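Local structure of type I modular polyketide synthase (Streptomyces albus subsp. albus, 6IYR) at residues S155-C160 with S171-L176. The protein probably transfers an acyl extender unit from a coenzyme A thioester to the acyl carrier protein during salinomycin assembly, through the acyltransferase domain of module 8. Numbering follows the deposited sequence.
Sequences SRLAEC and SLVDVL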
# COMPACT_ATOMS: atom_id res chain seq x y z
N SER A 155 4.23 -11.57 13.97
CA SER A 155 3.25 -11.87 14.99
C SER A 155 1.86 -11.33 14.57
O SER A 155 0.85 -11.96 14.83
CB SER A 155 3.71 -11.34 16.34
OG SER A 155 2.88 -10.29 16.76
N ARG A 156 1.84 -10.21 13.87
CA ARG A 156 0.59 -9.71 13.28
C ARG A 156 0.05 -10.64 12.20
O ARG A 156 -1.14 -10.94 12.17
CB ARG A 156 0.81 -8.32 12.72
CG ARG A 156 -0.48 -7.59 12.36
CD ARG A 156 -1.47 -7.65 13.51
NE ARG A 156 -2.48 -6.61 13.35
CZ ARG A 156 -3.61 -6.57 14.04
NH1 ARG A 156 -4.47 -5.59 13.84
NH2 ARG A 156 -3.89 -7.51 14.91
N LEU A 157 0.94 -11.18 11.38
CA LEU A 157 0.53 -12.12 10.35
C LEU A 157 0.02 -13.41 10.96
O LEU A 157 -0.94 -13.96 10.46
CB LEU A 157 1.66 -12.39 9.34
CG LEU A 157 1.18 -13.06 8.05
CD1 LEU A 157 0.61 -12.03 7.09
CD2 LEU A 157 2.29 -13.87 7.39
N ALA A 158 0.57 -13.84 12.10
CA ALA A 158 0.07 -15.06 12.77
C ALA A 158 -1.30 -14.80 13.38
O ALA A 158 -2.16 -15.68 13.39
CB ALA A 158 1.03 -15.56 13.85
N GLU A 159 -1.52 -13.59 13.85
CA GLU A 159 -2.86 -13.19 14.28
C GLU A 159 -3.83 -13.19 13.11
O GLU A 159 -5.01 -13.55 13.29
CB GLU A 159 -2.84 -11.81 14.94
CG GLU A 159 -2.25 -11.80 16.35
CD GLU A 159 -1.89 -10.41 16.84
OE1 GLU A 159 -2.56 -9.43 16.46
OE2 GLU A 159 -0.84 -10.29 17.49
N CYS A 160 -3.38 -12.73 11.93
CA CYS A 160 -4.27 -12.72 10.77
C CYS A 160 -4.63 -14.14 10.44
O CYS A 160 -5.80 -14.46 10.12
CB CYS A 160 -3.65 -11.98 9.58
SG CYS A 160 -3.56 -10.21 9.83
N SER A 171 -3.33 -22.93 4.43
CA SER A 171 -2.40 -22.30 5.33
C SER A 171 -1.92 -20.95 4.76
O SER A 171 -1.38 -20.91 3.66
CB SER A 171 -1.22 -23.26 5.56
OG SER A 171 -0.02 -22.54 5.72
N LEU A 172 -2.00 -19.88 5.55
CA LEU A 172 -1.64 -18.54 5.06
C LEU A 172 -0.17 -18.48 4.59
O LEU A 172 0.15 -17.97 3.49
CB LEU A 172 -1.82 -17.52 6.15
CG LEU A 172 -2.19 -16.08 5.85
CD1 LEU A 172 -1.74 -15.12 6.92
CD2 LEU A 172 -1.94 -15.54 4.46
N VAL A 173 0.74 -18.93 5.45
CA VAL A 173 2.16 -18.80 5.12
C VAL A 173 2.49 -19.65 3.91
O VAL A 173 3.20 -19.19 3.01
CB VAL A 173 3.07 -19.12 6.31
CG1 VAL A 173 4.51 -19.20 5.86
CG2 VAL A 173 2.92 -18.03 7.37
N ASP A 174 1.88 -20.83 3.81
CA ASP A 174 2.09 -21.65 2.62
C ASP A 174 1.56 -21.03 1.33
O ASP A 174 2.16 -21.20 0.26
CB ASP A 174 1.52 -23.04 2.80
CG ASP A 174 2.29 -23.86 3.81
OD1 ASP A 174 3.39 -23.45 4.20
OD2 ASP A 174 1.75 -24.88 4.28
N VAL A 175 0.43 -20.34 1.41
CA VAL A 175 -0.09 -19.64 0.23
C VAL A 175 0.82 -18.46 -0.13
O VAL A 175 1.05 -18.18 -1.31
CB VAL A 175 -1.57 -19.24 0.39
CG1 VAL A 175 -1.90 -19.06 1.85
CG2 VAL A 175 -1.90 -17.93 -0.32
N LEU A 176 1.28 -17.70 0.85
CA LEU A 176 2.18 -16.60 0.56
C LEU A 176 3.42 -17.10 -0.16
O LEU A 176 3.91 -16.44 -1.09
CB LEU A 176 2.61 -15.87 1.81
CG LEU A 176 1.47 -15.15 2.54
CD1 LEU A 176 2.04 -14.26 3.63
CD2 LEU A 176 0.69 -14.32 1.56
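Leu157 of helix 151-164 packs against Leu172 and Leu176 of the short helix 172-177, with Val173 at the margin, and the close side-chain contacts between 155-160 and 171-176 all involve Leu157. Its branch point takes the closest approach, Leu157 CG lying 3.7 Å from Leu172 CD1, and the two side chains slant across one another. The same Leu172 methyl also lies 3.8 Å from the backbone atom Leu157 O, so it fits against both the side chain and the main chain of its neighbour. Set anti to the backbone N (chi1 -164°), CG of Leu157 is carried toward 172-176, and the second torsion then turns the CD2 methyl to Leu176 CD1, which it meets tip to tip at 3.8 Å. Val173 packs more loosely, its CG2 methyl standing 4.2 Å from Leu157 CD2. The axes of the two helical segments remain 11.2 Å apart, which fits a contact spanned by leucine side chains, without close backbone-to-backbone approach and with no hydrogen bond across it. It joins two successive helices that follow strand 129-132 of the parallel four-stranded sheet, as in the alpha/beta core of malonyl-CoA:ACP transacylase-like domains; after helix 151-164 ends, the loop through 165-171 redirects the chain, giving 111° between the short segment axes. Helix 188-208 continues the buried side, with Ser201 touching Leu157 and Ala197 touching Cys160. The start of the short helix is capped: Ser171, at the N-cap, receives the backbone N-H of Asp174 on OG at 3.2 Å, with an N-H...O angle of 159°. On helix 151-164, Arg156 NH2 forms a salt bridge with Glu159 OE1 at 2.8 Å, the carboxylate oxygen meeting the guanidinium at its edge and close to its plane.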